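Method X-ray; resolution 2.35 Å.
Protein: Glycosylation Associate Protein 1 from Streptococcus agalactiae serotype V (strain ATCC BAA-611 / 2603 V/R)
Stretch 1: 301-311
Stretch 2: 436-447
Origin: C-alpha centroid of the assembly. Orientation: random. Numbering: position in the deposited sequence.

Stretch 1 301-311: SPFDTRLALGK
Stretch 2 (436-447) LYTQIAGISSGI

An irregular segment, 301-311, packs along the last turns of a helix, 436-445, burying 625 Å² in all. The segment runs in broadly the same sense as the helix, but its turn lets six residues pass while the nearest helix residue advances by one: the CA atoms of Phe-303 and Ser-444 lie 5.5 Å apart, and those of Leu-309 and Ser-445 4.4 Å.

Extended at Phe-303 (phi/psi -61/142), the segment folds into a type I turn from Asp-304 to Leu-307, closed by a weak bond from Leu-307 N to Asp-304 O (3.4 Å), and is extended again through Leu-309. Asp-304 organises this turn. Its t rotamer (chi1 178°) and chi2 near 6° carry the carboxylate to both Arg-306 and the helix. OD1 accepts Arg-306 N (3.2 Å) and Arg-306 NE (3.0 Å), while OD2 forms a salt bridge with Arg-306 NH2 (2.7 Å). Arg-306, m at chi1, t at chi2 and m at chi3, folds back to make this possible. From the helix, Tyr-437 (chi1 t, chi2 71°) reaches over with its ring and donates from OH to Asp-304 OD2 at 2.6 Å. A buried carboxylate is thus paired with a cation and a phenol.

About two helical turns further on, Ser-444 points toward the segment. Its m rotamer (-68°) lets OG donate to Ile-440 O (2.8 Å) and accept from Asp-304 N (2.8 Å, 164°), so a small hydroxyl serves helix and segment together. OG also lies at the edge of the Phe-303 ring.

Apolar side chains fill the space around these polar links. Ile-440 (m, t) brings CG2 to 3.2 Å from Pro-302 O and CG1 to 4.0 Å from Pro-302 CG. Phe-303, chi1 m, swings its ring so that CE1 meets CD1 of Ile-443 at 3.7 Å; the p, t rotamer of Ile-443 extends that methyl to it. Leu-307 (m, m) points toward the helix, with CD1 3.9 Å from Ala-441 CB and CG 3.9 Å from Ser-444 CB; the short side chains of Ala-441 and Ser-444 allow this close packing.

At the helix end, Ser-445 adopts p (64°), so OG donates to Ala-441 O (2.7 Å) and accepts Ile-447 N (3.2 Å). Gly-446 leaves the helix with positive phi (76°), which favours glycine, as does the phi of 75° at Gly-310. Leu-309 CA approaches Ser-445 O at 3.6 Å in a CA-H...O contact, and a water donates to Leu-307 O and Ser-444 O, each 2.8 Å from its oxygen, bridging the two backbones.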

ATOM      1  N   SER A 301      12.866   8.237   8.018  1.00 37.25           N
ATOM      2  CA  SER A 301      11.739   7.549   8.635  1.00 41.18           C
ATOM      3  C   SER A 301      10.483   7.754   7.786  1.00 39.56           C
ATOM      4  O   SER A 301      10.264   8.839   7.234  1.00 40.92           O
ATOM      5  CB  SER A 301      11.505   8.019  10.072  1.00 43.92           C
ATOM      6  OG  SER A 301      11.818   9.385  10.233  1.00 55.47           O
ATOM      7  N   PRO A 302       9.662   6.734   7.639  1.00 38.71           N
ATOM      8  CA  PRO A 302       8.587   6.745   6.623  1.00 38.87           C
ATOM      9  C   PRO A 302       7.277   7.377   7.090  1.00 40.09           C
ATOM     10  O   PRO A 302       6.241   6.718   7.133  1.00 46.99           O
ATOM     11  CB  PRO A 302       8.417   5.250   6.322  1.00 39.65           C
ATOM     12  CG  PRO A 302       8.807   4.552   7.603  1.00 37.13           C
ATOM     13  CD  PRO A 302       9.896   5.394   8.215  1.00 38.79           C
ATOM     14  N   PHE A 303       7.306   8.681   7.379  1.00 36.83           N
ATOM     15  CA  PHE A 303       6.099   9.418   7.751  1.00 38.40           C
ATOM     16  C   PHE A 303       5.055   9.414   6.641  1.00 37.57           C
ATOM     17  O   PHE A 303       5.379   9.544   5.455  1.00 45.19           O
ATOM     18  CB  PHE A 303       6.436  10.872   8.082  1.00 40.08           C
ATOM     19  CG  PHE A 303       7.320  11.035   9.267  1.00 43.44           C
ATOM     20  CD1 PHE A 303       6.821  10.847  10.552  1.00 46.90           C
ATOM     21  CD2 PHE A 303       8.657  11.404   9.107  1.00 48.76           C
ATOM     22  CE1 PHE A 303       7.649  11.006  11.662  1.00 51.47           C
ATOM     23  CE2 PHE A 303       9.485  11.572  10.201  1.00 48.01           C
ATOM     24  CZ  PHE A 303       8.980  11.374  11.486  1.00 51.94           C
ATOM     25  N   ASP A 304       3.787   9.305   7.039  1.00 35.40           N
ATOM     26  CA  ASP A 304       2.632   9.438   6.148  1.00 37.38           C
ATOM     27  C   ASP A 304       1.817  10.630   6.633  1.00 37.08           C
ATOM     28  O   ASP A 304       1.050  10.516   7.592  1.00 35.28           O
ATOM     29  CB  ASP A 304       1.776   8.171   6.131  1.00 36.53           C
ATOM     30  CG  ASP A 304       0.528   8.309   5.242  1.00 35.33           C
ATOM     31  OD1 ASP A 304       0.368   9.345   4.547  1.00 35.01           O
ATOM     32  OD2 ASP A 304      -0.294   7.371   5.235  1.00 34.52           O
ATOM     33  N   THR A 305       1.950  11.763   5.948  1.00 34.71           N
ATOM     34  CA  THR A 305       1.369  12.999   6.459  1.00 35.07           C
ATOM     35  C   THR A 305      -0.115  13.156   6.151  1.00 33.79           C
ATOM     36  O   THR A 305      -0.686  14.188   6.502  1.00 34.56           O
ATOM     37  CB  THR A 305       2.137  14.194   5.908  1.00 40.59           C
ATOM     38  OG1 THR A 305       2.308  14.026   4.499  1.00 39.62           O
ATOM     39  CG2 THR A 305       3.534  14.297   6.585  1.00 39.70           C
ATOM     40  N   ARG A 306      -0.762  12.176   5.518  1.00 31.33           N
ATOM     41  CA  ARG A 306      -2.219  12.194   5.466  1.00 31.91           C
ATOM     42  C   ARG A 306      -2.858  12.058   6.848  1.00 30.18           C
ATOM     43  O   ARG A 306      -4.059  12.311   6.985  1.00 33.60           O
ATOM     44  CB  ARG A 306      -2.745  11.068   4.563  1.00 30.66           C
ATOM     45  CG  ARG A 306      -2.263  11.104   3.105  1.00 30.69           C
ATOM     46  CD  ARG A 306      -2.646   9.827   2.345  1.00 29.82           C
ATOM     47  NE  ARG A 306      -1.995   8.634   2.887  1.00 30.12           N
ATOM     48  CZ  ARG A 306      -2.346   7.385   2.584  1.00 30.08           C
ATOM     49  NH1 ARG A 306      -3.339   7.171   1.734  1.00 28.79           N
ATOM     50  NH2 ARG A 306      -1.716   6.355   3.144  1.00 25.55           N
ATOM     51  N   LEU A 307      -2.110  11.616   7.859  1.00 32.39           N
ATOM     52  CA  LEU A 307      -2.676  11.462   9.197  1.00 36.56           C
ATOM     53  C   LEU A 307      -2.914  12.830   9.838  1.00 36.90           C
ATOM     54  O   LEU A 307      -2.076  13.732   9.738  1.00 38.43           O
ATOM     55  CB  LEU A 307      -1.736  10.638  10.087  1.00 35.59           C
ATOM     56  CG  LEU A 307      -1.746   9.105  10.052  1.00 38.29           C
ATOM     57  CD1 LEU A 307      -3.070   8.522  10.584  1.00 30.97           C
ATOM     58  CD2 LEU A 307      -1.429   8.584   8.643  1.00 34.44           C
ATOM     59  N   ALA A 308      -4.062  12.985  10.492  1.00 35.03           N
ATOM     60  CA  ALA A 308      -4.303  14.171  11.306  1.00 42.17           C
ATOM     61  C   ALA A 308      -3.567  14.058  12.636  1.00 41.35           C
ATOM     62  O   ALA A 308      -3.395  12.964  13.183  1.00 38.11           O
ATOM     63  CB  ALA A 308      -5.796  14.369  11.559  1.00 39.00           C
ATOM     64  N   LEU A 309      -3.119  15.199  13.149  1.00 42.58           N
ATOM     65  CA  LEU A 309      -2.385  15.252  14.408  1.00 45.55           C
ATOM     66  C   LEU A 309      -3.257  15.864  15.494  1.00 48.00           C
ATOM     67  O   LEU A 309      -3.792  16.965  15.317  1.00 51.45           O
ATOM     68  CB  LEU A 309      -1.106  16.072  14.264  1.00 47.76           C
ATOM     69  CG  LEU A 309       0.038  15.463  13.463  1.00 49.01           C
ATOM     70  CD1 LEU A 309       0.272  16.250  12.189  1.00 47.15           C
ATOM     71  CD2 LEU A 309       1.298  15.451  14.312  1.00 50.06           C
ATOM     72  N   GLY A 310      -3.405  15.146  16.607  1.00 51.82           N
ATOM     73  CA  GLY A 310      -3.901  15.730  17.843  1.00 49.04           C
ATOM     74  C   GLY A 310      -5.380  16.020  17.923  1.00 50.42           C
ATOM     75  O   GLY A 310      -5.813  16.654  18.892  1.00 53.83           O
ATOM     76  N   LYS A 311      -6.184  15.572  16.956  1.00 49.79           N
ATOM     77  CA  LYS A 311      -7.607  15.881  17.011  1.00 49.58           C
ATOM     78  C   LYS A 311      -8.319  15.229  18.190  1.00 50.99           C
ATOM     79  O   LYS A 311      -9.440  15.640  18.513  1.00 52.86           O
ATOM     80  CB  LYS A 311      -8.293  15.479  15.705  1.00 52.72           C
ATOM     81  CG  LYS A 311      -8.152  16.515  14.602  1.00 53.93           C
ATOM     82  CD  LYS A 311      -9.438  16.637  13.790  1.00 55.20           C
ATOM     83  CE  LYS A 311      -9.119  16.962  12.338  1.00 61.02           C
ATOM     84  NZ  LYS A 311     -10.028  16.273  11.376  1.00 56.04           N
ATOM     85  N   LEU A 436       2.984  -2.769  10.705  1.00 30.26           N
ATOM     86  CA  LEU A 436       3.888  -1.703  10.285  1.00 32.09           C
ATOM     87  C   LEU A 436       3.132  -0.414  10.000  1.00 33.66           C
ATOM     88  O   LEU A 436       3.520   0.663  10.478  1.00 33.00           O
ATOM     89  CB  LEU A 436       4.678  -2.134   9.045  1.00 33.33           C
ATOM     90  CG  LEU A 436       5.507  -1.001   8.420  1.00 35.70           C
ATOM     91  CD1 LEU A 436       6.593  -0.595   9.405  1.00 39.84           C
ATOM     92  CD2 LEU A 436       6.115  -1.375   7.053  1.00 32.85           C
ATOM     93  N   TYR A 437       2.057  -0.493   9.204  1.00 30.66           N
ATOM     94  CA  TYR A 437       1.367   0.731   8.835  1.00 30.85           C
ATOM     95  C   TYR A 437       0.806   1.429  10.072  1.00 32.67           C
ATOM     96  O   TYR A 437       0.836   2.659  10.164  1.00 33.80           O
ATOM     97  CB  TYR A 437       0.253   0.468   7.818  1.00 23.96           C
ATOM     98  CG  TYR A 437      -0.342   1.808   7.430  1.00 30.57           C
ATOM     99  CD1 TYR A 437       0.385   2.702   6.652  1.00 29.57           C
ATOM    100  CD2 TYR A 437      -1.573   2.224   7.916  1.00 31.45           C
ATOM    101  CE1 TYR A 437      -0.123   3.962   6.321  1.00 31.92           C
ATOM    102  CE2 TYR A 437      -2.093   3.497   7.583  1.00 30.93           C
ATOM    103  CZ  TYR A 437      -1.360   4.355   6.791  1.00 30.93           C
ATOM    104  OH  TYR A 437      -1.839   5.610   6.461  1.00 30.63           O
ATOM    105  N   THR A 438       0.309   0.655  11.040  1.00 30.57           N
ATOM    106  CA  THR A 438      -0.179   1.228  12.293  1.00 32.38           C
ATOM    107  C   THR A 438       0.926   1.982  13.025  1.00 34.91           C
ATOM    108  O   THR A 438       0.685   3.062  13.579  1.00 34.22           O
ATOM    109  CB  THR A 438      -0.760   0.120  13.178  1.00 30.28           C
ATOM    110  OG1 THR A 438      -1.832  -0.524  12.482  1.00 32.65           O
ATOM    111  CG2 THR A 438      -1.295   0.679  14.493  1.00 33.36           C
ATOM    112  N   GLN A 439       2.144   1.430  13.043  1.00 35.41           N
ATOM    113  CA  GLN A 439       3.269   2.143  13.647  1.00 35.63           C
ATOM    114  C   GLN A 439       3.536   3.460  12.924  1.00 36.85           C
ATOM    115  O   GLN A 439       3.736   4.500  13.564  1.00 34.69           O
ATOM    116  CB  GLN A 439       4.521   1.270  13.632  1.00 35.19           C
ATOM    117  CG  GLN A 439       4.424   0.030  14.476  1.00 37.46           C
ATOM    118  CD  GLN A 439       5.692  -0.783  14.411  1.00 42.72           C
ATOM    119  OE1 GLN A 439       6.020  -1.386  13.375  1.00 44.50           O
ATOM    120  NE2 GLN A 439       6.433  -0.787  15.506  1.00 41.59           N
ATOM    121  N   ILE A 440       3.558   3.427  11.583  1.00 36.18           N
ATOM    122  CA  ILE A 440       3.763   4.647  10.799  1.00 35.36           C
ATOM    123  C   ILE A 440       2.679   5.665  11.104  1.00 36.03           C
ATOM    124  O   ILE A 440       2.955   6.860  11.263  1.00 37.43           O
ATOM    125  CB  ILE A 440       3.802   4.323   9.295  1.00 35.96           C
ATOM    126  CG1 ILE A 440       5.107   3.609   8.929  1.00 35.67           C
ATOM    127  CG2 ILE A 440       3.617   5.590   8.466  1.00 33.23           C
ATOM    128  CD1 ILE A 440       4.974   2.758   7.680  1.00 32.65           C
ATOM    129  N   ALA A 441       1.424   5.210  11.169  1.00 32.70           N
ATOM    130  CA  ALA A 441       0.329   6.114  11.493  1.00 34.92           C
ATOM    131  C   ALA A 441       0.523   6.727  12.879  1.00 37.94           C
ATOM    132  O   ALA A 441       0.201   7.902  13.099  1.00 37.20           O
ATOM    133  CB  ALA A 441      -1.002   5.367  11.397  1.00 32.32           C
ATOM    134  N   GLY A 442       1.071   5.953  13.816  1.00 37.99           N
ATOM    135  CA  GLY A 442       1.368   6.433  15.153  1.00 39.52           C
ATOM    136  C   GLY A 442       2.339   7.600  15.173  1.00 41.90           C
ATOM    137  O   GLY A 442       1.995   8.666  15.687  1.00 44.46           O
ATOM    138  N   ILE A 443       3.541   7.429  14.610  1.00 39.66           N
ATOM    139  CA  ILE A 443       4.496   8.535  14.556  1.00 40.97           C
ATOM    140  C   ILE A 443       4.014   9.662  13.656  1.00 45.84           C
ATOM    141  O   ILE A 443       4.553  10.770  13.734  1.00 51.64           O
ATOM    142  CB  ILE A 443       5.895   8.106  14.064  1.00 39.31           C
ATOM    143  CG1 ILE A 443       5.852   7.729  12.584  1.00 40.14           C
ATOM    144  CG2 ILE A 443       6.472   6.962  14.882  1.00 40.22           C
ATOM    145  CD1 ILE A 443       7.225   7.343  12.009  1.00 42.16           C
ATOM    146  N   SER A 444       3.048   9.403  12.769  1.00 41.27           N
ATOM    147  CA  SER A 444       2.562  10.444  11.876  1.00 42.74           C
ATOM    148  C   SER A 444       1.446  11.262  12.503  1.00 42.30           C
ATOM    149  O   SER A 444       1.192  12.387  12.060  1.00 38.70           O
ATOM    150  CB  SER A 444       2.058   9.831  10.557  1.00 39.39           C
ATOM    151  OG  SER A 444       3.113   9.277   9.798  1.00 39.94           O
ATOM    152  N   SER A 445       0.780  10.708  13.514  1.00 37.70           N
ATOM    153  CA  SER A 445      -0.361  11.329  14.166  1.00 40.76           C
ATOM    154  C   SER A 445      -0.049  11.827  15.568  1.00 40.92           C
ATOM    155  O   SER A 445      -0.862  12.553  16.148  1.00 38.71           O
ATOM    156  CB  SER A 445      -1.515  10.324  14.256  1.00 37.63           C
ATOM    157  OG  SER A 445      -1.104   9.243  15.079  1.00 39.91           O
ATOM    158  N   GLY A 446       1.103  11.461  16.122  1.00 41.71           N
ATOM    159  CA  GLY A 446       1.390  11.743  17.503  1.00 45.53           C
ATOM    160  C   GLY A 446       0.686  10.851  18.490  1.00 40.70           C
ATOM    161  O   GLY A 446       0.979  10.942  19.682  1.00 46.16           O
ATOM    162  N   ILE A 447      -0.245  10.013  18.042  1.00 39.95           N
ATOM    163  CA  ILE A 447      -0.927   9.099  18.961  1.00 37.87           C
ATOM    164  C   ILE A 447       0.106   8.172  19.594  1.00 40.95           C
ATOM    165  O   ILE A 447       0.924   7.563  18.868  1.00 35.75           O
ATOM    166  CB  ILE A 447      -2.009   8.298  18.224  1.00 35.64           C
ATOM    167  CG1 ILE A 447      -3.023   9.240  17.564  1.00 36.38           C
ATOM    168  CG2 ILE A 447      -2.705   7.313  19.174  1.00 32.59           C
ATOM    169  CD1 ILE A 447      -4.172   8.513  16.858  1.00 31.06           C
TER
HETATM  170  O   HOH W   1       0.760  13.760   9.657  1.00 39.46           O